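Local atomic coordinates of glycerol-3-phosphate dehydrogenase [NAD(+)] 1 (Saccharomyces cerevisiae, PDB entry 4FGW), a protein that catalyses the NAD-dependent interconversion of dihydroxyacetone phosphate and sn-glycerol 3-phosphate, driving glycerol production that protects yeast cells from water loss under hyperosmotic stress. Residues M376-L379 with P380-I383; A315-M318 with A319-G322; V161-L164 with S165-I168; L273-I276 with I277-G280. All coordinates share one frame; numbering follows the deposited sequence.

Contact 1. Residues M376-L379 with P380-I383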
ATOM      1  N   MET A 376      -6.039 -19.041  13.603  1.00 92.84           N
ATOM      2  CA  MET A 376      -6.281 -17.684  13.069  1.00 87.01           C
ATOM      3  C   MET A 376      -5.679 -16.580  13.945  1.00 90.05           C
ATOM      4  O   MET A 376      -5.112 -15.627  13.412  1.00 85.08           O
ATOM      5  CB  MET A 376      -7.778 -17.429  12.798  1.00 87.80           C
ATOM      6  CG  MET A 376      -8.058 -16.378  11.758  1.00 85.77           C
ATOM      7  SD  MET A 376      -9.825 -15.995  11.664  1.00 88.78           S
ATOM      8  CE  MET A 376     -10.388 -17.293  10.616  1.00 86.87           C
ATOM      9  N   LYS A 377      -5.789 -16.716  15.283  1.00 91.15           N
ATOM     10  CA  LYS A 377      -5.222 -15.782  16.266  1.00 91.38           C
ATOM     11  C   LYS A 377      -3.689 -15.919  16.288  1.00 96.08           C
ATOM     12  O   LYS A 377      -2.997 -15.012  16.752  1.00 94.40           O
ATOM     13  CB  LYS A 377      -5.767 -16.076  17.679  1.00 98.82           C
ATOM     14  CG  LYS A 377      -7.289 -15.985  17.833  1.00115.51           C
ATOM     15  CD  LYS A 377      -7.737 -16.161  19.294  1.00129.66           C
ATOM     16  CE  LYS A 377      -7.768 -17.601  19.765  1.00145.11           C
ATOM     17  NZ  LYS A 377      -8.024 -17.699  21.226  1.00156.41           N
ATOM     18  N   ASN A 378      -3.172 -17.067  15.801  1.00 95.04           N
ATOM     19  CA  ASN A 378      -1.747 -17.398  15.742  1.00 96.14           C
ATOM     20  C   ASN A 378      -1.027 -16.768  14.548  1.00 95.48           C
ATOM     21  O   ASN A 378       0.189 -16.938  14.426  1.00 96.42           O
ATOM     22  CB  ASN A 378      -1.554 -18.917  15.729  1.00 99.65           C
ATOM     23  CG  ASN A 378      -2.001 -19.651  16.972  1.00118.99           C
ATOM     24  OD1 ASN A 378      -2.117 -20.878  16.966  1.00113.31           O
ATOM     25  ND2 ASN A 378      -2.224 -18.947  18.076  1.00110.48           N
ATOM     26  N   LEU A 379      -1.769 -16.045  13.675  1.00 87.01           N
ATOM     27  CA  LEU A 379      -1.257 -15.356  12.484  1.00 82.29           C
ATOM     28  C   LEU A 379       0.034 -14.550  12.748  1.00 84.93           C
ATOM     29  O   LEU A 379       1.013 -14.831  12.053  1.00 84.79           O
ATOM     30  CB  LEU A 379      -2.372 -14.534  11.797  1.00 78.09           C
ATOM     31  CG  LEU A 379      -2.209 -14.143  10.323  1.00 78.44           C
ATOM     32  CD1 LEU A 379      -1.972 -15.342   9.438  1.00 81.50           C
ATOM     33  CD2 LEU A 379      -3.452 -13.452   9.829  1.00 75.56           C
ATOM     34  N   PRO A 380       0.123 -13.663  13.791  1.00 81.20           N
ATOM     35  CA  PRO A 380       1.398 -12.962  14.066  1.00 80.73           C
ATOM     36  C   PRO A 380       2.592 -13.884  14.335  1.00 88.09           C
ATOM     37  O   PRO A 380       3.684 -13.602  13.845  1.00 87.04           O
ATOM     38  CB  PRO A 380       1.077 -12.120  15.303  1.00 83.01           C
ATOM     39  CG  PRO A 380      -0.384 -11.916  15.245  1.00 85.83           C
ATOM     40  CD  PRO A 380      -0.924 -13.209  14.733  1.00 82.91           C
ATOM     41  N   ASP A 381       2.381 -14.979  15.102  1.00 88.76           N
ATOM     42  CA  ASP A 381       3.407 -15.973  15.435  1.00 93.20           C
ATOM     43  C   ASP A 381       3.874 -16.750  14.198  1.00 96.83           C
ATOM     44  O   ASP A 381       5.047 -17.119  14.122  1.00 99.04           O
ATOM     45  CB  ASP A 381       2.886 -16.962  16.493  1.00100.19           C
ATOM     46  CG  ASP A 381       2.526 -16.379  17.851  1.00113.43           C
ATOM     47  OD1 ASP A 381       3.023 -15.277  18.182  1.00113.16           O
ATOM     48  OD2 ASP A 381       1.788 -17.053  18.606  1.00120.83           O
ATOM     49  N   MET A 382       2.955 -17.006  13.247  1.00 90.57           N
ATOM     50  CA  MET A 382       3.227 -17.743  12.008  1.00 90.07           C
ATOM     51  C   MET A 382       4.095 -16.942  11.034  1.00 90.29           C
ATOM     52  O   MET A 382       4.942 -17.518  10.353  1.00 91.52           O
ATOM     53  CB  MET A 382       1.918 -18.165  11.322  1.00 90.72           C
ATOM     54  CG  MET A 382       1.117 -19.176  12.117  1.00 98.31           C
ATOM     55  SD  MET A 382      -0.251 -19.877  11.173  1.00101.51           S
ATOM     56  CE  MET A 382      -1.485 -18.706  11.458  1.00 94.20           C
ATOM     57  N   ILE A 383       3.884 -15.622  10.977  1.00 82.54           N
ATOM     58  CA  ILE A 383       4.612 -14.715  10.078  1.00 79.04           C
ATOM     59  C   ILE A 383       5.841 -14.045  10.725  1.00 85.36           C
ATOM     60  O   ILE A 383       6.657 -13.459  10.009  1.00 84.11           O
ATOM     61  CB  ILE A 383       3.657 -13.712   9.361  1.00 76.13           C
ATOM     62  CG1 ILE A 383       3.070 -12.665  10.348  1.00 74.45           C
ATOM     63  CG2 ILE A 383       2.566 -14.471   8.591  1.00 75.37           C
ATOM     64  CD1 ILE A 383       2.277 -11.493   9.713  1.00 69.57           C
TER

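Contact 2. Residues A315-M318 with A319-G322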
ATOM      1  N   ALA A 315     -13.316 -13.746   4.516  1.00 66.33           N
ATOM      2  CA  ALA A 315     -12.317 -13.907   5.566  1.00 66.13           C
ATOM      3  C   ALA A 315     -12.724 -13.217   6.868  1.00 69.37           C
ATOM      4  O   ALA A 315     -12.487 -13.757   7.949  1.00 71.93           O
ATOM      5  CB  ALA A 315     -10.991 -13.373   5.079  1.00 64.11           C
ATOM      6  N   ARG A 316     -13.348 -12.032   6.752  1.00 63.53           N
ATOM      7  CA  ARG A 316     -13.854 -11.221   7.861  1.00 64.05           C
ATOM      8  C   ARG A 316     -14.993 -11.969   8.584  1.00 71.90           C
ATOM      9  O   ARG A 316     -15.017 -12.005   9.816  1.00 72.51           O
ATOM     10  CB  ARG A 316     -14.336  -9.863   7.322  1.00 61.17           C
ATOM     11  CG  ARG A 316     -14.128  -8.713   8.276  1.00 70.61           C
ATOM     12  CD  ARG A 316     -14.716  -7.429   7.727  1.00 77.74           C
ATOM     13  NE  ARG A 316     -13.825  -6.757   6.778  1.00 80.47           N
ATOM     14  CZ  ARG A 316     -14.187  -6.354   5.562  1.00 90.60           C
ATOM     15  NH1 ARG A 316     -15.424  -6.569   5.124  1.00 77.13           N
ATOM     16  NH2 ARG A 316     -13.317  -5.736   4.774  1.00 71.10           N
ATOM     17  N   LEU A 317     -15.907 -12.600   7.814  1.00 70.91           N
ATOM     18  CA  LEU A 317     -17.021 -13.376   8.354  1.00 74.84           C
ATOM     19  C   LEU A 317     -16.519 -14.648   9.036  1.00 82.46           C
ATOM     20  O   LEU A 317     -17.025 -14.984  10.106  1.00 85.59           O
ATOM     21  CB  LEU A 317     -18.087 -13.678   7.283  1.00 75.32           C
ATOM     22  CG  LEU A 317     -19.393 -14.337   7.782  1.00 84.27           C
ATOM     23  CD1 LEU A 317     -20.162 -13.437   8.760  1.00 84.82           C
ATOM     24  CD2 LEU A 317     -20.274 -14.733   6.629  1.00 87.56           C
ATOM     25  N   MET A 318     -15.487 -15.315   8.453  1.00 78.15           N
ATOM     26  CA  MET A 318     -14.845 -16.512   9.020  1.00 81.01           C
ATOM     27  C   MET A 318     -14.363 -16.219  10.451  1.00 87.63           C
ATOM     28  O   MET A 318     -14.497 -17.062  11.335  1.00 91.40           O
ATOM     29  CB  MET A 318     -13.640 -16.928   8.165  1.00 81.39           C
ATOM     30  CG  MET A 318     -13.981 -17.763   6.964  1.00 85.00           C
ATOM     31  SD  MET A 318     -12.552 -17.942   5.863  1.00 86.63           S
ATOM     32  CE  MET A 318     -11.564 -19.122   6.767  1.00 87.00           C
ATOM     33  N   ALA A 319     -13.817 -15.014  10.664  1.00 82.53           N
ATOM     34  CA  ALA A 319     -13.327 -14.547  11.958  1.00 83.70           C
ATOM     35  C   ALA A 319     -14.487 -14.151  12.894  1.00 90.23           C
ATOM     36  O   ALA A 319     -14.445 -14.465  14.085  1.00 92.65           O
ATOM     37  CB  ALA A 319     -12.380 -13.375  11.751  1.00 80.43           C
ATOM     38  N   THR A 320     -15.526 -13.482  12.340  1.00 86.24           N
ATOM     39  CA  THR A 320     -16.731 -13.014  13.037  1.00 88.46           C
ATOM     40  C   THR A 320     -17.574 -14.190  13.573  1.00 97.26           C
ATOM     41  O   THR A 320     -17.897 -14.221  14.762  1.00 99.46           O
ATOM     42  CB  THR A 320     -17.524 -12.058  12.105  1.00 96.20           C
ATOM     43  OG1 THR A 320     -16.844 -10.806  12.039  1.00 91.53           O
ATOM     44  CG2 THR A 320     -18.970 -11.826  12.554  1.00100.45           C
ATOM     45  N   SER A 321     -17.926 -15.138  12.688  1.00 94.81           N
ATOM     46  CA  SER A 321     -18.753 -16.293  12.996  1.00 99.65           C
ATOM     47  C   SER A 321     -17.970 -17.491  13.537  1.00108.25           C
ATOM     48  O   SER A 321     -18.200 -17.909  14.674  1.00112.50           O
ATOM     49  CB  SER A 321     -19.571 -16.694  11.772  1.00102.41           C
ATOM     50  OG  SER A 321     -18.725 -17.033  10.684  1.00107.61           O
ATOM     51  N   GLY A 322     -17.074 -18.033  12.716  1.00103.44           N
ATOM     52  CA  GLY A 322     -16.289 -19.218  13.040  1.00106.42           C
ATOM     53  C   GLY A 322     -16.583 -20.353  12.081  1.00111.78           C
ATOM     54  O   GLY A 322     -16.263 -21.510  12.368  1.00114.85           O
TER

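Contact 3. Residues V161-L164 with S165-I168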
ATOM      1  N   VAL A 161       4.067 -23.186 -12.872  1.00 93.41           N
ATOM      2  CA  VAL A 161       3.558 -21.823 -13.011  1.00 87.87           C
ATOM      3  C   VAL A 161       3.559 -21.405 -14.478  1.00 90.29           C
ATOM      4  O   VAL A 161       4.519 -21.683 -15.193  1.00 92.19           O
ATOM      5  CB  VAL A 161       4.272 -20.772 -12.111  1.00 89.15           C
ATOM      6  CG1 VAL A 161       3.797 -20.864 -10.671  1.00 88.17           C
ATOM      7  CG2 VAL A 161       5.797 -20.867 -12.193  1.00 91.50           C
ATOM      8  N   GLN A 162       2.490 -20.736 -14.925  1.00 83.48           N
ATOM      9  CA  GLN A 162       2.400 -20.246 -16.301  1.00 82.11           C
ATOM     10  C   GLN A 162       1.565 -18.982 -16.428  1.00 79.12           C
ATOM     11  O   GLN A 162       0.472 -18.893 -15.873  1.00 76.71           O
ATOM     12  CB  GLN A 162       1.893 -21.325 -17.273  1.00 86.50           C
ATOM     13  CG  GLN A 162       2.047 -20.921 -18.748  1.00 99.36           C
ATOM     14  CD  GLN A 162       1.536 -21.949 -19.717  1.00119.69           C
ATOM     15  OE1 GLN A 162       2.316 -22.672 -20.339  1.00118.96           O
ATOM     16  NE2 GLN A 162       0.220 -22.008 -19.900  1.00109.28           N
ATOM     17  N   LEU A 163       2.084 -18.014 -17.195  1.00 72.61           N
ATOM     18  CA  LEU A 163       1.387 -16.777 -17.514  1.00 68.19           C
ATOM     19  C   LEU A 163       0.372 -17.091 -18.618  1.00 71.18           C
ATOM     20  O   LEU A 163       0.672 -17.870 -19.529  1.00 74.30           O
ATOM     21  CB  LEU A 163       2.378 -15.685 -17.977  1.00 67.31           C
ATOM     22  CG  LEU A 163       3.551 -15.337 -17.038  1.00 71.25           C
ATOM     23  CD1 LEU A 163       4.517 -14.389 -17.708  1.00 71.47           C
ATOM     24  CD2 LEU A 163       3.073 -14.758 -15.708  1.00 69.75           C
ATOM     25  N   LEU A 164      -0.810 -16.505 -18.572  1.00 64.13           N
ATOM     26  CA  LEU A 164      -1.835 -16.758 -19.569  1.00 64.52           C
ATOM     27  C   LEU A 164      -1.582 -16.075 -20.893  1.00 68.32           C
ATOM     28  O   LEU A 164      -2.120 -16.449 -21.911  1.00 69.96           O
ATOM     29  CB  LEU A 164      -3.192 -16.321 -19.052  1.00 61.99           C
ATOM     30  CG  LEU A 164      -3.555 -16.640 -17.615  1.00 66.17           C
ATOM     31  CD1 LEU A 164      -4.849 -16.000 -17.265  1.00 63.26           C
ATOM     32  CD2 LEU A 164      -3.649 -18.087 -17.390  1.00 71.11           C
ATOM     33  N   SER A 165      -0.787 -15.032 -20.858  1.00 62.16           N
ATOM     34  CA  SER A 165      -0.245 -14.368 -22.047  1.00 62.49           C
ATOM     35  C   SER A 165       0.751 -15.312 -22.762  1.00 69.76           C
ATOM     36  O   SER A 165       0.769 -15.363 -23.997  1.00 71.75           O
ATOM     37  CB  SER A 165       0.434 -13.057 -21.660  1.00 63.27           C
ATOM     38  OG  SER A 165       1.275 -13.196 -20.526  1.00 69.83           O
ATOM     39  N   SER A 166       1.528 -16.104 -21.983  1.00 66.99           N
ATOM     40  CA  SER A 166       2.470 -17.086 -22.531  1.00 71.17           C
ATOM     41  C   SER A 166       1.726 -18.242 -23.189  1.00 79.41           C
ATOM     42  O   SER A 166       2.215 -18.781 -24.185  1.00 82.96           O
ATOM     43  CB  SER A 166       3.411 -17.614 -21.455  1.00 75.12           C
ATOM     44  OG  SER A 166       4.320 -16.625 -21.002  1.00 81.72           O
ATOM     45  N   TYR A 167       0.537 -18.613 -22.645  1.00 75.34           N
ATOM     46  CA  TYR A 167      -0.320 -19.663 -23.203  1.00 77.64           C
ATOM     47  C   TYR A 167      -0.781 -19.205 -24.589  1.00 81.26           C
ATOM     48  O   TYR A 167      -0.704 -19.985 -25.537  1.00 85.21           O
ATOM     49  CB  TYR A 167      -1.528 -19.953 -22.280  1.00 77.60           C
ATOM     50  CG  TYR A 167      -2.480 -21.010 -22.810  1.00 83.41           C
ATOM     51  CD1 TYR A 167      -2.199 -22.366 -22.663  1.00 89.17           C
ATOM     52  CD2 TYR A 167      -3.666 -20.654 -23.451  1.00 83.59           C
ATOM     53  CE1 TYR A 167      -3.070 -23.342 -23.152  1.00 92.33           C
ATOM     54  CE2 TYR A 167      -4.545 -21.625 -23.942  1.00 86.88           C
ATOM     55  CZ  TYR A 167      -4.248 -22.967 -23.782  1.00 98.17           C
ATOM     56  OH  TYR A 167      -5.106 -23.927 -24.266  1.00103.37           O
ATOM     57  N   ILE A 168      -1.209 -17.925 -24.706  1.00 73.70           N
ATOM     58  CA  ILE A 168      -1.648 -17.295 -25.959  1.00 73.41           C
ATOM     59  C   ILE A 168      -0.509 -17.343 -27.001  1.00 80.52           C
ATOM     60  O   ILE A 168      -0.742 -17.763 -28.133  1.00 83.12           O
ATOM     61  CB  ILE A 168      -2.198 -15.857 -25.708  1.00 72.02           C
ATOM     62  CG1 ILE A 168      -3.533 -15.907 -24.928  1.00 69.35           C
ATOM     63  CG2 ILE A 168      -2.337 -15.051 -27.024  1.00 73.77           C
ATOM     64  CD1 ILE A 168      -3.992 -14.588 -24.273  1.00 68.77           C
TER
HETATM   65  O   HOH W   1       5.077 -18.193 -18.787  1.00 60.78           O

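Contact 4. Residues L273-I276 with I277-G280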
ATOM      1  N   LEU A 273       2.803  -7.901   0.322  1.00 48.68           N
ATOM      2  CA  LEU A 273       3.558  -7.266  -0.769  1.00 46.95           C
ATOM      3  C   LEU A 273       4.959  -7.876  -0.884  1.00 53.92           C
ATOM      4  O   LEU A 273       5.379  -8.205  -1.991  1.00 55.24           O
ATOM      5  CB  LEU A 273       3.634  -5.727  -0.618  1.00 44.30           C
ATOM      6  CG  LEU A 273       4.299  -4.948  -1.779  1.00 46.83           C
ATOM      7  CD1 LEU A 273       3.512  -5.086  -3.097  1.00 45.05           C
ATOM      8  CD2 LEU A 273       4.495  -3.500  -1.414  1.00 46.39           C
ATOM      9  N   GLY A 274       5.632  -8.071   0.255  1.00 51.67           N
ATOM     10  CA  GLY A 274       6.959  -8.681   0.312  1.00 53.83           C
ATOM     11  C   GLY A 274       6.962 -10.093  -0.240  1.00 60.01           C
ATOM     12  O   GLY A 274       7.882 -10.471  -0.967  1.00 61.94           O
ATOM     13  N   GLU A 275       5.898 -10.866   0.058  1.00 56.20           N
ATOM     14  CA  GLU A 275       5.747 -12.241  -0.416  1.00 57.77           C
ATOM     15  C   GLU A 275       5.427 -12.335  -1.904  1.00 61.30           C
ATOM     16  O   GLU A 275       5.882 -13.262  -2.555  1.00 62.10           O
ATOM     17  CB  GLU A 275       4.783 -13.039   0.462  1.00 59.75           C
ATOM     18  CG  GLU A 275       5.447 -13.453   1.762  1.00 68.40           C
ATOM     19  CD  GLU A 275       4.687 -14.394   2.666  1.00 80.10           C
ATOM     20  OE1 GLU A 275       4.991 -14.408   3.880  1.00 72.80           O
ATOM     21  OE2 GLU A 275       3.805 -15.129   2.167  1.00 72.22           O
ATOM     22  N   ILE A 276       4.703 -11.342  -2.450  1.00 57.84           N
ATOM     23  CA  ILE A 276       4.383 -11.226  -3.879  1.00 56.84           C
ATOM     24  C   ILE A 276       5.687 -10.931  -4.648  1.00 62.63           C
ATOM     25  O   ILE A 276       5.944 -11.566  -5.667  1.00 64.13           O
ATOM     26  CB  ILE A 276       3.264 -10.167  -4.133  1.00 56.31           C
ATOM     27  CG1 ILE A 276       1.924 -10.616  -3.477  1.00 55.38           C
ATOM     28  CG2 ILE A 276       3.080  -9.907  -5.642  1.00 56.85           C
ATOM     29  CD1 ILE A 276       0.763  -9.564  -3.455  1.00 49.26           C
ATOM     30  N   ILE A 277       6.524 -10.004  -4.132  1.00 58.28           N
ATOM     31  CA  ILE A 277       7.824  -9.662  -4.732  1.00 58.78           C
ATOM     32  C   ILE A 277       8.723 -10.899  -4.764  1.00 64.90           C
ATOM     33  O   ILE A 277       9.280 -11.232  -5.816  1.00 66.57           O
ATOM     34  CB  ILE A 277       8.501  -8.466  -3.986  1.00 60.89           C
ATOM     35  CG1 ILE A 277       7.676  -7.173  -4.151  1.00 57.66           C
ATOM     36  CG2 ILE A 277       9.961  -8.270  -4.433  1.00 62.42           C
ATOM     37  CD1 ILE A 277       7.871  -6.114  -3.079  1.00 65.05           C
ATOM     38  N   ARG A 278       8.841 -11.580  -3.610  1.00 61.51           N
ATOM     39  CA  ARG A 278       9.656 -12.772  -3.406  1.00 64.82           C
ATOM     40  C   ARG A 278       9.230 -13.892  -4.353  1.00 70.94           C
ATOM     41  O   ARG A 278      10.098 -14.530  -4.941  1.00 74.20           O
ATOM     42  CB  ARG A 278       9.577 -13.214  -1.936  1.00 64.89           C
ATOM     43  CG  ARG A 278      10.554 -14.321  -1.537  1.00 76.26           C
ATOM     44  CD  ARG A 278      10.427 -14.685  -0.067  1.00 81.61           C
ATOM     45  NE  ARG A 278      10.665 -13.529   0.803  1.00 84.52           N
ATOM     46  CZ  ARG A 278       9.945 -13.236   1.881  1.00 94.84           C
ATOM     47  NH1 ARG A 278       8.943 -14.022   2.255  1.00 82.07           N
ATOM     48  NH2 ARG A 278      10.227 -12.160   2.602  1.00 78.84           N
ATOM     49  N   PHE A 279       7.905 -14.102  -4.521  1.00 65.45           N
ATOM     50  CA  PHE A 279       7.342 -15.119  -5.408  1.00 66.54           C
ATOM     51  C   PHE A 279       7.686 -14.820  -6.864  1.00 72.25           C
ATOM     52  O   PHE A 279       8.103 -15.725  -7.593  1.00 75.05           O
ATOM     53  CB  PHE A 279       5.816 -15.249  -5.219  1.00 65.89           C
ATOM     54  CG  PHE A 279       5.205 -16.461  -5.886  1.00 69.05           C
ATOM     55  CD1 PHE A 279       4.971 -17.625  -5.167  1.00 74.67           C
ATOM     56  CD2 PHE A 279       4.877 -16.442  -7.240  1.00 70.24           C
ATOM     57  CE1 PHE A 279       4.424 -18.751  -5.791  1.00 77.48           C
ATOM     58  CE2 PHE A 279       4.335 -17.568  -7.861  1.00 74.86           C
ATOM     59  CZ  PHE A 279       4.105 -18.711  -7.131  1.00 75.59           C
ATOM     60  N   GLY A 280       7.474 -13.571  -7.273  1.00 66.54           N
ATOM     61  CA  GLY A 280       7.760 -13.118  -8.626  1.00 66.74           C
ATOM     62  C   GLY A 280       9.203 -13.331  -9.034  1.00 74.95           C
ATOM     63  O   GLY A 280       9.469 -13.946 -10.062  1.00 76.01           O
TER
HETATM   64  O   HOH W   2       7.102 -13.102   5.009  1.00 30.00           O

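Contact 1. Residues M376-L379 with P380-I383
Leu379 and Met382 cross at about a right angle on the inner side of a short helix, 379-383, close to the end of the chain. The methyl CE of Met382 lies 4.0 Å from Leu379 CD1 and 3.5 Å from Leu379 N, so the methionine folds back over the backbone of the first helical residue instead of running straight out. That bend comes at the last torsion (chi3 -86°), after an extended run through CG and SD. Both side chains continue inward onto Ala365 of helix 361-371, and Leu379 also reaches Val255 of helix 235-257. Ile383 sets CG1 3.4 Å from Leu379 O, beside the same carbonyl that takes the bond from its own N-H. Pro380, also buried, meets the second subunit, packing on its Trp193, and the carbonyl of Pro380 accepts a hydrogen bond from His228 of that subunit.

The opposite character prevails around Asn378 and Asp381. Their side chains come no closer than 4.5 Å, from Asn378 ND2 to Asp381 OD2, and Asp381 is exposed.

Backbone bonds tie turn to helix: Met382 N donates to Asn378 O at 3.0 Å and Ile383 N to Leu379 O at 3.2 Å. A type I beta turn, Met376 to Leu379, runs directly into the first turn of a helix, with proline at an early position where its missing N-H costs no helical bond.

Contact 2. Residues A315-M318 with A319-G322
The chain from Ala315 runs helically toward the end of helix 310-320, with successive i to i+4 bonds of unequal quality. Ala319 N donates to Ala315 O at 3.3 Å, tilted 31° from the carbonyl plane, whereas Ser321 N meets Leu317 O at 2.7 Å in an almost straight bond (176° at the hydrogen). Gly322 then leaves helical geometry with positive phi, a conformation in which a beta carbon would press on the preceding carbonyl oxygen; its CA stays 3.3 Å from Met318 O in a CA-H...O contact.

Two hydroxyls turn back onto this backbone. Thr320 places OG1 beside its own N, so that both atoms bond to Arg316 O, OG1 at 3.1 Å and from above the carbonyl plane. Ser321 reaches the same result from a different rotation: with chi1 at 60°, OG lies between N and the carbonyl carbon and meets Leu317 O at 2.7 Å, again well out of the carbonyl plane. Each carbonyl is therefore gripped by two donors of a single residue. Leu317 brings CG to 4.0 Å from Ser321 OG.

Away from these hydroxyls, Arg316 extends to a salt bridge with Glu256. Ala315 and Met318 pack on Phe254 of helix 235-257, and Leu317 and Ser321 face Cys328 of helix 325-333, so the helix end is held between these two helices.

Contact 3. Residues V161-L164 with S165-I168
The Tyr167 ring and the Gln162 side-chain amide meet with their planes 47° apart. The amide end approaches the ring at its edge, near the ring plane. Gln162 gets there fully extended, with CG opposite its backbone N across the CA-CB bond (chi1 -169°). The Tyr167 side chain also packs on Leu130 and Pro131 of helix 130-137.

Leu163 CB lies 3.7 Å from both Ser165 OG and Ser166 OG, and the leucine side chain packs on Ala236 and Ser239 of helix 235-257. A water joins the backbone to one of these hydroxyls, 2.8 Å from Ser166 OG and weakly bonded to Leu163 N.

Leu163 O accepts Tyr167 N at 3.2 Å and, weakly, Ser166 N; Ile168 N bonds to Leu164 O at 3.3 Å from above the carbonyl plane. Leu163 thus occupies the N-cap position of helix 164-172, with its side chain offering no polar cap. This is a strand-to-helix junction in the Rossmann-type nucleotide-binding domain, joining the two-stranded hairpin 155-162 to the helix that follows.

Contact 4. Residues L273-I276 with I277-G280
Glu275 and Arg278 lie aslant on one side of helix 261-283, their carboxylate and guanidinium planes 45° apart. Opposite charges approach without a salt bridge: Glu275 OE1 stays 4.3 Å from Arg278 NH1, and the closest side-chain touch is NH1 on Glu275 CG at 3.6 Å. A water lies between them, donating to Glu275 OE1 at 2.7 Å and sitting in plane at the guanidinium edge, where it weakly accepts from NH1. Both groups have stronger ties at the start of helix 361-371: the carboxylate takes the N-H groups of Leu362 and Phe363 in its first turn, and NH1 donates to Asp359 O just before it. The arginine runs back along the helix, and its bend at chi3 (-58°) turns the guanidinium in over the backbone, with Gly274 O over one of its faces.

The helix belongs to the all-helical C-terminal domain of the 6PGD_C type, in which it packs against helix 235-257. Ile276 packs on Ile240, Cys241 and Leu244 of that helix, with its side chain about 5 Å from that of Lys245, the probable proton acceptor.

On another flank Leu273 and Ile277 pass at a slant, CG of the leucine 4.0 Å from Ile277 CD1. This CD1 also rests 3.4 Å from Leu273 O, the acceptor of the Ile277 N-H at 3.0 Å. Tyr293 of the second subunit packs against both side chains.

Contact 4 is the buried one, six of its eight touching residues lying inside the fold, while contacts 1 and 2 sit nearer the periphery of the C-terminal domain and are only partly buried. These two meet directly: Met376 of contact 1 packs on Met318 and Ala319 of contact 2, joining the turn at 376-379 to the end of helix 310-320. Contact 3, in the N-terminal domain, touches contact 4 across the domain boundary through Val161 and Phe279. Helix 235-257 backs all four. Hydroxyl-to-carbonyl bonds mark contact 2, a water-linked helix start contact 3, methionine-leucine packing contact 1, and water-bridged charges beside aliphatic packing contact 4. Contacts 1 and 4 both reach the second subunit.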